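Local coordinates for protein neutral ceramidase (Pseudomonas aeruginosa, PDB 2ZWS) that hydrolyses the N-acyl bond of ceramides to give sphingosine and a fatty acid, and also runs the reverse synthesis, using a bound zinc ion, at residues D2-F7 and Q288-G293; V540-V545 and Y613-Y618; D583-W588 and T599-I604. One frame throughout, in Å; residues are numbered along the deposited sequence. Where two conformers were deposited one is given.

Contact 1 (D2-F7 and Q288-G293); sequences DLPYRF and QEEVLG
P4 is the first residue of 2-7 to touch 288-293. Its ring presents CG to two side chains. CG lies 4.3 Å from CD2 of L292, a loose apolar contact. It is also 4.2 Å from OE2 of E290. That carboxylate is mainly engaged elsewhere, since its OE1 forms a salt bridge with R145 on strand 142-152.

Y5 follows and carries most of the contact. Its CG stands anti to the carbonyl carbon (chi1 -61°), and the ring runs from there toward the backbone of 291-293. The ring meets that backbone with its edge. CE1 lies 3.3 Å from the carbonyl O of V291, which sits in the ring plane. The hydroxyl donates a hydrogen bond to the carbonyl O of G293 at 2.8 Å. The C=O...O angle is 128°, and the donor is tilted 23° out of the carbonyl plane. The same OH is 3.9 Å from CG1 of V291, so a methyl group flanks the polar tip. G293 has a positive phi, a backbone conformation that suits glycine.

Strands 5-13 and 289-291 do not pair with each other. Both pair antiparallel with strand 142-152, and the Y5 side chain links strand 5-13 to the loop that follows strand 289-291, in the mixed sheet of the N-terminal region.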
loop_
_atom_site.group_PDB
_atom_site.type_symbol
_atom_site.label_atom_id
_atom_site.label_comp_id
_atom_site.label_asym_id
_atom_site.label_seq_id
_atom_site.Cartn_x
_atom_site.Cartn_y
_atom_site.Cartn_z
ATOM N N ASP A 2 24.198 -8.957 -25.710
ATOM C CA ASP A 2 22.908 -8.501 -26.225
ATOM C C ASP A 2 22.258 -7.572 -25.197
ATOM O O ASP A 2 22.753 -6.466 -24.970
ATOM C CB ASP A 2 21.990 -9.682 -26.614
ATOM C CG ASP A 2 20.979 -9.314 -27.713
ATOM O OD1 ASP A 2 20.112 -10.165 -28.035
ATOM O OD2 ASP A 2 21.047 -8.184 -28.262
ATOM N N LEU A 3 21.190 -8.035 -24.547
ATOM C CA LEU A 3 20.292 -7.153 -23.782
ATOM C C LEU A 3 20.926 -6.554 -22.526
ATOM O O LEU A 3 21.699 -7.222 -21.837
ATOM C CB LEU A 3 18.985 -7.880 -23.473
ATOM C CG LEU A 3 18.139 -8.150 -24.723
ATOM C CD1 LEU A 3 17.148 -9.274 -24.490
ATOM C CD2 LEU A 3 17.422 -6.900 -25.198
ATOM N N PRO A 4 20.612 -5.270 -22.245
ATOM C CA PRO A 4 21.315 -4.527 -21.187
ATOM C C PRO A 4 20.984 -4.953 -19.746
ATOM O O PRO A 4 21.818 -4.786 -18.845
ATOM C CB PRO A 4 20.884 -3.075 -21.423
ATOM C CG PRO A 4 19.598 -3.155 -22.173
ATOM C CD PRO A 4 19.634 -4.435 -22.968
ATOM N N TYR A 5 19.786 -5.491 -19.540
ATOM C CA TYR A 5 19.319 -5.826 -18.193
ATOM C C TYR A 5 18.728 -7.213 -18.171
ATOM O O TYR A 5 18.418 -7.787 -19.225
ATOM C CB TYR A 5 18.256 -4.815 -17.717
ATOM C CG TYR A 5 18.757 -3.398 -17.647
ATOM C CD1 TYR A 5 18.354 -2.454 -18.579
ATOM C CD2 TYR A 5 19.652 -2.996 -16.649
ATOM C CE1 TYR A 5 18.816 -1.137 -18.532
ATOM C CE2 TYR A 5 20.134 -1.694 -16.604
ATOM C CZ TYR A 5 19.706 -0.770 -17.543
ATOM O OH TYR A 5 20.164 0.526 -17.486
ATOM N N ARG A 6 18.585 -7.753 -16.968
ATOM C CA ARG A 6 17.649 -8.839 -16.747
ATOM C C ARG A 6 16.625 -8.300 -15.774
ATOM O O ARG A 6 16.952 -7.463 -14.917
ATOM C CB ARG A 6 18.351 -10.052 -16.158
ATOM C CG ARG A 6 19.315 -10.714 -17.129
ATOM C CD ARG A 6 20.068 -11.837 -16.424
ATOM N NE ARG A 6 21.020 -11.342 -15.422
ATOM C CZ ARG A 6 22.296 -11.057 -15.672
ATOM N NH1 ARG A 6 22.797 -11.205 -16.899
ATOM N NH2 ARG A 6 23.074 -10.609 -14.692
ATOM N N PHE A 7 15.385 -8.748 -15.883
ATOM C CA PHE A 7 14.405 -8.383 -14.826
ATOM C C PHE A 7 13.578 -9.594 -14.436
ATOM O O PHE A 7 13.489 -10.558 -15.217
ATOM C CB PHE A 7 13.493 -7.217 -15.237
ATOM C CG PHE A 7 12.713 -7.452 -16.486
ATOM C CD1 PHE A 7 11.557 -8.242 -16.475
ATOM C CD2 PHE A 7 13.132 -6.879 -17.695
ATOM C CE1 PHE A 7 10.839 -8.460 -17.659
ATOM C CE2 PHE A 7 12.417 -7.104 -18.871
ATOM C CZ PHE A 7 11.291 -7.906 -18.848
ATOM N N GLN A 288 8.984 6.003 -24.330
ATOM C CA GLN A 288 9.505 7.336 -24.677
ATOM C C GLN A 288 11.022 7.400 -24.755
ATOM O O GLN A 288 11.592 7.999 -25.692
ATOM C CB GLN A 288 8.961 8.404 -23.721
ATOM C CG GLN A 288 7.433 8.568 -23.788
ATOM C CD GLN A 288 6.870 9.576 -22.800
ATOM O OE1 GLN A 288 5.646 9.714 -22.665
ATOM N NE2 GLN A 288 7.737 10.224 -22.064
ATOM N N GLU A 289 11.680 6.780 -23.785
ATOM C CA GLU A 289 13.123 6.885 -23.658
ATOM C C GLU A 289 13.643 5.551 -23.156
ATOM O O GLU A 289 13.180 5.084 -22.121
ATOM C CB GLU A 289 13.390 7.934 -22.590
ATOM C CG GLU A 289 14.799 8.346 -22.387
ATOM C CD GLU A 289 14.874 9.408 -21.321
ATOM O OE1 GLU A 289 15.915 9.498 -20.650
ATOM O OE2 GLU A 289 13.878 10.157 -21.163
ATOM N N GLU A 290 14.597 4.926 -23.842
ATOM C CA GLU A 290 15.182 3.699 -23.286
ATOM C C GLU A 290 16.088 4.039 -22.097
ATOM O O GLU A 290 16.899 4.971 -22.175
ATOM C CB GLU A 290 15.953 2.879 -24.326
ATOM C CG GLU A 290 16.417 1.549 -23.760
ATOM C CD GLU A 290 16.906 0.578 -24.800
ATOM O OE1 GLU A 290 17.115 1.005 -25.960
ATOM O OE2 GLU A 290 17.114 -0.600 -24.436
ATOM N N VAL A 291 15.940 3.278 -21.016
ATOM C CA VAL A 291 16.817 3.389 -19.843
ATOM C C VAL A 291 18.093 2.600 -20.112
ATOM O O VAL A 291 18.054 1.420 -20.431
ATOM C CB VAL A 291 16.089 2.874 -18.591
ATOM C CG1 VAL A 291 17.009 2.892 -17.354
ATOM C CG2 VAL A 291 14.834 3.704 -18.342
ATOM N N LEU A 292 19.225 3.284 -20.008
ATOM C CA LEU A 292 20.537 2.691 -20.198
ATOM C C LEU A 292 21.516 3.186 -19.154
ATOM O O LEU A 292 21.465 4.352 -18.735
ATOM C CB LEU A 292 21.088 3.040 -21.591
ATOM C CG LEU A 292 20.262 2.521 -22.772
ATOM C CD1 LEU A 292 20.758 3.142 -24.078
ATOM C CD2 LEU A 292 20.278 0.994 -22.830
ATOM N N GLY A 293 22.412 2.304 -18.745
ATOM C CA GLY A 293 23.459 2.680 -17.800
ATOM C C GLY A 293 23.432 1.865 -16.517
ATOM O O GLY A 293 22.656 0.894 -16.373
#

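Contact 2 (V540-V545 and Y613-Y618); sequences VTVAFV and YYIRHY
F544 has CG anti to its carbonyl carbon (chi1 -63°), and H617 has CG anti to its backbone N (chi1 168°). These torsions set each CG. The two side chains slide past each other in opposite directions, and CB of H617 lies over the centre of the F544 ring. It is 3.5 Å from the ring centroid and close to the normal, a CH-pi contact. The imidazole itself lies further along, with CD2 3.7 Å from CB of F544. The two rings are oblique to each other. ND1 of H617 is hydrogen-bonded to the carbonyl O of F559, which satisfies this buried nitrogen. The carbonyl O of I615 approaches the edge of the F544 ring, 3.7 Å from CZ.

I615 fills the other half of the contact. Its CD1 meets CG1 of V540 at 3.9 Å, with the side chains passing in opposite directions. Its CG2 meets CG2 of V542, also at 3.9 Å, where the two side chains cross at a slant.

The strand axes are 8.5 Å apart at their closest, and their directions differ by 34°. These are strands of two different sheets, joined here by side chains. I600 of the first sheet and T636 of the second add to the same layer. Face-to-face packing of this kind is the hydrophobic core of a beta-sandwich, the fold of the C-terminal domain.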
loop_
_atom_site.group_PDB
_atom_site.type_symbol
_atom_site.label_atom_id
_atom_site.label_comp_id
_atom_site.label_asym_id
_atom_site.label_seq_id
_atom_site.Cartn_x
_atom_site.Cartn_y
_atom_site.Cartn_z
ATOM N N VAL A 540 -25.467 -12.370 -8.477
ATOM C CA VAL A 540 -25.794 -13.635 -7.792
ATOM C C VAL A 540 -25.352 -13.503 -6.325
ATOM O O VAL A 540 -24.196 -13.148 -6.066
ATOM C CB VAL A 540 -25.041 -14.836 -8.440
ATOM C CG1 VAL A 540 -25.379 -16.174 -7.738
ATOM C CG2 VAL A 540 -25.347 -14.923 -9.928
ATOM N N THR A 541 -26.261 -13.760 -5.379
ATOM C CA THR A 541 -25.892 -13.757 -3.953
ATOM C C THR A 541 -26.284 -15.083 -3.313
ATOM O O THR A 541 -27.432 -15.554 -3.421
ATOM C CB THR A 541 -26.457 -12.536 -3.142
ATOM O OG1 THR A 541 -25.926 -12.521 -1.799
ATOM C CG2 THR A 541 -27.946 -12.581 -3.059
ATOM N N VAL A 542 -25.293 -15.696 -2.678
ATOM C CA VAL A 542 -25.482 -16.949 -1.965
ATOM C C VAL A 542 -24.857 -16.848 -0.573
ATOM O O VAL A 542 -24.154 -15.874 -0.269
ATOM C CB VAL A 542 -24.856 -18.142 -2.730
ATOM C CG1 VAL A 542 -25.462 -18.278 -4.144
ATOM C CG2 VAL A 542 -23.316 -18.030 -2.778
ATOM N N ALA A 543 -25.091 -17.855 0.274
ATOM C CA ALA A 543 -24.569 -17.768 1.641
ATOM C C ALA A 543 -24.412 -19.146 2.233
ATOM O O ALA A 543 -25.227 -20.033 1.932
ATOM C CB ALA A 543 -25.474 -16.914 2.535
ATOM N N PHE A 544 -23.410 -19.288 3.103
ATOM C CA PHE A 544 -23.026 -20.581 3.714
ATOM C C PHE A 544 -22.798 -20.428 5.214
ATOM O O PHE A 544 -22.368 -19.371 5.671
ATOM C CB PHE A 544 -21.674 -21.038 3.174
ATOM C CG PHE A 544 -21.641 -21.300 1.696
ATOM C CD1 PHE A 544 -21.761 -22.596 1.191
ATOM C CD2 PHE A 544 -21.475 -20.238 0.805
ATOM C CE1 PHE A 544 -21.692 -22.819 -0.168
ATOM C CE2 PHE A 544 -21.434 -20.462 -0.562
ATOM C CZ PHE A 544 -21.526 -21.766 -1.050
ATOM N N VAL A 545 -23.066 -21.495 5.979
ATOM C CA VAL A 545 -22.631 -21.593 7.386
ATOM C C VAL A 545 -21.106 -21.652 7.352
ATOM O O VAL A 545 -20.543 -22.450 6.605
ATOM C CB VAL A 545 -23.186 -22.896 8.028
ATOM C CG1 VAL A 545 -22.664 -23.077 9.427
ATOM C CG2 VAL A 545 -24.710 -22.893 8.017
ATOM N N TYR A 613 -23.331 -22.783 -13.838
ATOM C CA TYR A 613 -22.308 -22.374 -12.890
ATOM C C TYR A 613 -22.721 -22.766 -11.478
ATOM O O TYR A 613 -23.907 -22.975 -11.207
ATOM C CB TYR A 613 -22.158 -20.849 -12.933
ATOM C CG TYR A 613 -21.593 -20.303 -14.227
ATOM C CD1 TYR A 613 -20.237 -19.987 -14.323
ATOM C CD2 TYR A 613 -22.411 -20.083 -15.347
ATOM C CE1 TYR A 613 -19.695 -19.482 -15.493
ATOM C CE2 TYR A 613 -21.873 -19.583 -16.541
ATOM C CZ TYR A 613 -20.507 -19.283 -16.601
ATOM O OH TYR A 613 -19.948 -18.779 -17.759
ATOM N N TYR A 614 -21.758 -22.849 -10.569
ATOM C CA TYR A 614 -22.100 -22.892 -9.154
ATOM C C TYR A 614 -21.046 -22.155 -8.345
ATOM O O TYR A 614 -20.009 -21.776 -8.882
ATOM C CB TYR A 614 -22.281 -24.329 -8.661
ATOM C CG TYR A 614 -21.041 -25.202 -8.662
ATOM C CD1 TYR A 614 -20.719 -26.004 -9.770
ATOM C CD2 TYR A 614 -20.223 -25.276 -7.540
ATOM C CE1 TYR A 614 -19.593 -26.824 -9.754
ATOM C CE2 TYR A 614 -19.117 -26.105 -7.511
ATOM C CZ TYR A 614 -18.802 -26.870 -8.625
ATOM O OH TYR A 614 -17.700 -27.687 -8.582
ATOM N N ILE A 615 -21.310 -21.942 -7.065
ATOM C CA ILE A 615 -20.357 -21.239 -6.210
ATOM C C ILE A 615 -19.887 -22.172 -5.091
ATOM O O ILE A 615 -20.699 -22.839 -4.441
ATOM C CB ILE A 615 -20.970 -19.911 -5.666
ATOM C CG1 ILE A 615 -21.154 -18.904 -6.818
ATOM C CG2 ILE A 615 -20.103 -19.310 -4.538
ATOM C CD1 ILE A 615 -21.964 -17.665 -6.471
ATOM N N ARG A 616 -18.572 -22.257 -4.910
ATOM C CA ARG A 616 -17.972 -23.021 -3.833
ATOM C C ARG A 616 -17.387 -22.085 -2.766
ATOM O O ARG A 616 -16.746 -21.061 -3.091
ATOM C CB ARG A 616 -16.890 -23.948 -4.394
ATOM C CG ARG A 616 -16.277 -24.892 -3.406
ATOM C CD ARG A 616 -15.546 -26.023 -4.113
ATOM N NE ARG A 616 -14.876 -26.879 -3.138
ATOM C CZ ARG A 616 -14.195 -27.976 -3.447
ATOM N NH1 ARG A 616 -13.616 -28.684 -2.489
ATOM N NH2 ARG A 616 -14.079 -28.343 -4.718
ATOM N N HIS A 617 -17.587 -22.447 -1.503
ATOM C CA HIS A 617 -17.018 -21.725 -0.379
ATOM C C HIS A 617 -15.980 -22.576 0.347
ATOM O O HIS A 617 -16.188 -23.767 0.556
ATOM C CB HIS A 617 -18.121 -21.283 0.602
ATOM C CG HIS A 617 -17.613 -20.776 1.915
ATOM N ND1 HIS A 617 -16.704 -19.737 2.023
ATOM C CD2 HIS A 617 -17.947 -21.119 3.185
ATOM C CE1 HIS A 617 -16.473 -19.498 3.304
ATOM N NE2 HIS A 617 -17.204 -20.332 4.025
ATOM N N TYR A 618 -14.855 -21.959 0.694
ATOM C CA TYR A 618 -13.828 -22.570 1.541
ATOM C C TYR A 618 -13.639 -21.695 2.770
ATOM O O TYR A 618 -13.527 -20.476 2.627
ATOM C CB TYR A 618 -12.493 -22.623 0.800
ATOM C CG TYR A 618 -12.472 -23.357 -0.506
ATOM C CD1 TYR A 618 -12.002 -24.666 -0.561
ATOM C CD2 TYR A 618 -12.874 -22.754 -1.695
ATOM C CE1 TYR A 618 -11.941 -25.349 -1.763
ATOM C CE2 TYR A 618 -12.820 -23.425 -2.909
ATOM C CZ TYR A 618 -12.357 -24.737 -2.926
ATOM O OH TYR A 618 -12.276 -25.439 -4.118
#

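Contact 3 (D583-W588 and T599-I604); sequences DTQYRW and TISWSI. With MG (magnesium ion), chain C.
Strands 584-588 and 599-603 run antiparallel, with D583 O taking the N-H of S603 at 2.8 Å and paired backbone bonds joining Q585 to S601 and R587 to T599. T584 and W602 form a non-hydrogen-bonded pair. CG2 of T584 sits 3.9 Å from CD1 of the indole, and the side chains cross at a slant. The OG1 of T584 lies between its backbone N and carbonyl carbon (chi1 64°). From there it binds the magnesium ion at 2.5 Å, and the carbonyl O of T584 binds it at 2.3 Å. OG1 is also hydrogen-bonded to the carbonyl O of T578. T584 is thus a bidentate ligand, and H37, D579 and D581 belong to the same metal site.

The two strands form a beta hairpin of the C-terminal sandwich. Y586, I600 and W602 turn to the face covered by L560 and V562 of the other sheet. CD1 of Y586 meets CG1 of I600 at 4.3 Å.

Q585 and S601 share the other face, with CB of Q585 3.5 Å from OG of S601. Water 1 joins that OG to D583 O. At the strand end, NE1 of W602 donates to water 2 at 2.9 Å, and this water donates to OD2 of D583. Water 3 bridges R587 O and T599 OG1.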
loop_
_atom_site.group_PDB
_atom_site.type_symbol
_atom_site.label_atom_id
_atom_site.label_comp_id
_atom_site.label_asym_id
_atom_site.label_seq_id
_atom_site.Cartn_x
_atom_site.Cartn_y
_atom_site.Cartn_z
ATOM N N ASP A 583 -15.383 -8.659 -9.563
ATOM C CA ASP A 583 -16.800 -9.022 -9.723
ATOM C C ASP A 583 -17.345 -9.830 -8.547
ATOM O O ASP A 583 -18.547 -10.079 -8.489
ATOM C CB ASP A 583 -17.052 -9.811 -11.001
ATOM C CG ASP A 583 -16.809 -9.005 -12.238
ATOM O OD1 ASP A 583 -16.992 -7.771 -12.201
ATOM O OD2 ASP A 583 -16.435 -9.628 -13.255
ATOM N N THR A 584 -16.472 -10.257 -7.629
ATOM C CA THR A 584 -16.914 -11.073 -6.470
ATOM C C THR A 584 -16.720 -10.335 -5.146
ATOM O O THR A 584 -15.830 -9.486 -5.023
ATOM C CB THR A 584 -16.183 -12.440 -6.374
ATOM O OG1 THR A 584 -14.782 -12.207 -6.154
ATOM C CG2 THR A 584 -16.360 -13.217 -7.639
ATOM N N GLN A 585 -17.583 -10.655 -4.171
ATOM C CA GLN A 585 -17.388 -10.202 -2.802
ATOM C C GLN A 585 -17.604 -11.350 -1.847
ATOM O O GLN A 585 -18.413 -12.233 -2.109
ATOM C CB GLN A 585 -18.343 -9.054 -2.473
ATOM C CG GLN A 585 -18.135 -7.834 -3.403
ATOM C CD GLN A 585 -19.002 -6.602 -3.077
ATOM O OE1 GLN A 585 -18.934 -5.599 -3.788
ATOM N NE2 GLN A 585 -19.802 -6.670 -2.048
ATOM N N TYR A 586 -16.867 -11.300 -0.739
ATOM C CA TYR A 586 -16.975 -12.237 0.379
ATOM C C TYR A 586 -17.230 -11.417 1.626
ATOM O O TYR A 586 -16.472 -10.493 1.921
ATOM C CB TYR A 586 -15.669 -13.038 0.534
ATOM C CG TYR A 586 -15.471 -13.654 1.910
ATOM C CD1 TYR A 586 -16.161 -14.820 2.283
ATOM C CD2 TYR A 586 -14.589 -13.074 2.846
ATOM C CE1 TYR A 586 -15.974 -15.396 3.538
ATOM C CE2 TYR A 586 -14.422 -13.630 4.132
ATOM C CZ TYR A 586 -15.103 -14.806 4.454
ATOM O OH TYR A 586 -14.923 -15.334 5.719
ATOM N N ARG A 587 -18.340 -11.705 2.299
ATOM C CA ARG A 587 -18.684 -10.997 3.538
ATOM C C ARG A 587 -18.900 -12.003 4.648
ATOM O O ARG A 587 -19.585 -13.001 4.450
ATOM C CB ARG A 587 -19.951 -10.152 3.377
ATOM C CG ARG A 587 -20.171 -9.207 4.572
ATOM C CD ARG A 587 -21.376 -8.265 4.451
ATOM N NE ARG A 587 -21.287 -7.411 3.267
ATOM C CZ ARG A 587 -20.634 -6.248 3.187
ATOM N NH1 ARG A 587 -19.994 -5.728 4.238
ATOM N NH2 ARG A 587 -20.630 -5.599 2.033
ATOM N N TRP A 588 -18.299 -11.724 5.792
ATOM C CA TRP A 588 -18.430 -12.544 6.994
ATOM C C TRP A 588 -19.217 -11.792 8.053
ATOM O O TRP A 588 -18.963 -10.608 8.283
ATOM C CB TRP A 588 -17.050 -12.801 7.600
ATOM C CG TRP A 588 -17.111 -13.706 8.798
ATOM C CD1 TRP A 588 -17.130 -15.077 8.784
ATOM C CD2 TRP A 588 -17.166 -13.310 10.172
ATOM N NE1 TRP A 588 -17.178 -15.564 10.076
ATOM C CE2 TRP A 588 -17.228 -14.503 10.947
ATOM C CE3 TRP A 588 -17.186 -12.071 10.826
ATOM C CZ2 TRP A 588 -17.277 -14.485 12.349
ATOM C CZ3 TRP A 588 -17.234 -12.049 12.224
ATOM C CH2 TRP A 588 -17.307 -13.263 12.964
ATOM N N THR A 599 -21.377 -14.627 3.136
ATOM C CA THR A 599 -22.242 -14.242 2.036
ATOM C C THR A 599 -21.325 -13.920 0.864
ATOM O O THR A 599 -20.378 -13.137 1.009
ATOM C CB THR A 599 -23.099 -13.017 2.386
ATOM O OG1 THR A 599 -23.881 -13.287 3.568
ATOM C CG2 THR A 599 -24.049 -12.670 1.221
ATOM N N ILE A 600 -21.586 -14.566 -0.260
ATOM C CA ILE A 600 -20.731 -14.467 -1.438
ATOM C C ILE A 600 -21.574 -13.974 -2.600
ATOM O O ILE A 600 -22.677 -14.459 -2.853
ATOM C CB ILE A 600 -20.075 -15.808 -1.749
ATOM C CG1 ILE A 600 -19.030 -16.136 -0.676
ATOM C CG2 ILE A 600 -19.485 -15.809 -3.153
ATOM C CD1 ILE A 600 -18.730 -17.617 -0.552
ATOM N N SER A 601 -21.058 -12.979 -3.306
ATOM C CA SER A 601 -21.782 -12.478 -4.456
ATOM C C SER A 601 -20.915 -12.444 -5.682
ATOM O O SER A 601 -19.674 -12.334 -5.586
ATOM C CB SER A 601 -22.339 -11.092 -4.169
ATOM O OG SER A 601 -21.299 -10.171 -3.928
ATOM N N TRP A 602 -21.576 -12.523 -6.833
ATOM C CA TRP A 602 -20.910 -12.444 -8.131
ATOM C C TRP A 602 -21.743 -11.547 -9.029
ATOM O O TRP A 602 -22.898 -11.862 -9.340
ATOM C CB TRP A 602 -20.794 -13.837 -8.738
ATOM C CG TRP A 602 -20.079 -13.891 -10.084
ATOM C CD1 TRP A 602 -18.998 -13.144 -10.469
ATOM C CD2 TRP A 602 -20.384 -14.770 -11.192
ATOM N NE1 TRP A 602 -18.608 -13.510 -11.760
ATOM C CE2 TRP A 602 -19.444 -14.487 -12.220
ATOM C CE3 TRP A 602 -21.364 -15.758 -11.422
ATOM C CZ2 TRP A 602 -19.442 -15.161 -13.462
ATOM C CZ3 TRP A 602 -21.349 -16.448 -12.670
ATOM C CH2 TRP A 602 -20.392 -16.136 -13.661
ATOM N N SER A 603 -21.165 -10.431 -9.452
ATOM C CA SER A 603 -21.802 -9.590 -10.450
ATOM C C SER A 603 -21.330 -10.071 -11.814
ATOM O O SER A 603 -20.151 -9.947 -12.141
ATOM C CB SER A 603 -21.436 -8.134 -10.197
ATOM O OG SER A 603 -21.931 -7.726 -8.923
ATOM N N ILE A 604 -22.250 -10.643 -12.599
ATOM C CA ILE A 604 -21.892 -11.350 -13.838
ATOM C C ILE A 604 -21.529 -10.327 -14.912
ATOM O O ILE A 604 -22.394 -9.560 -15.339
ATOM C CB ILE A 604 -23.073 -12.246 -14.333
ATOM C CG1 ILE A 604 -23.488 -13.255 -13.261
ATOM C CG2 ILE A 604 -22.689 -12.971 -15.616
ATOM C CD1 ILE A 604 -24.920 -13.724 -13.393
HETATM MG MG MG C . -13.670 -10.286 -5.036
HETATM O O HOH W 1 -20.310 -9.070 -6.331
HETATM O O HOH W 2 -16.368 -12.380 -13.130
HETATM O O HOH W 3 -22.377 -12.688 5.709
HETATM O O HOH W 4 -14.103 -11.437 -2.817
#

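Contacts 2 and 3 belong to one C-terminal sandwich, with centres about 8 Å apart. Strands 539-545 and 595-603 are neighbours in one sheet. V540 N lies 2.8 Å from W602 O, and V542 O lies 2.9 Å from I600 N, both probable hydrogen bonds. Contact 3 pairs strands within that sheet, while contact 2 packs it on the second. Contact 3 supplies a ligand to the magnesium ion, and the side chain of I615 in contact 2 is about 11 Å from it. H37 brings the N-terminal region to that metal. Contact 1 lies in the N-terminal region, its centre about 42 Å from that of contact 3, and away from the annotated sites, including the zinc site.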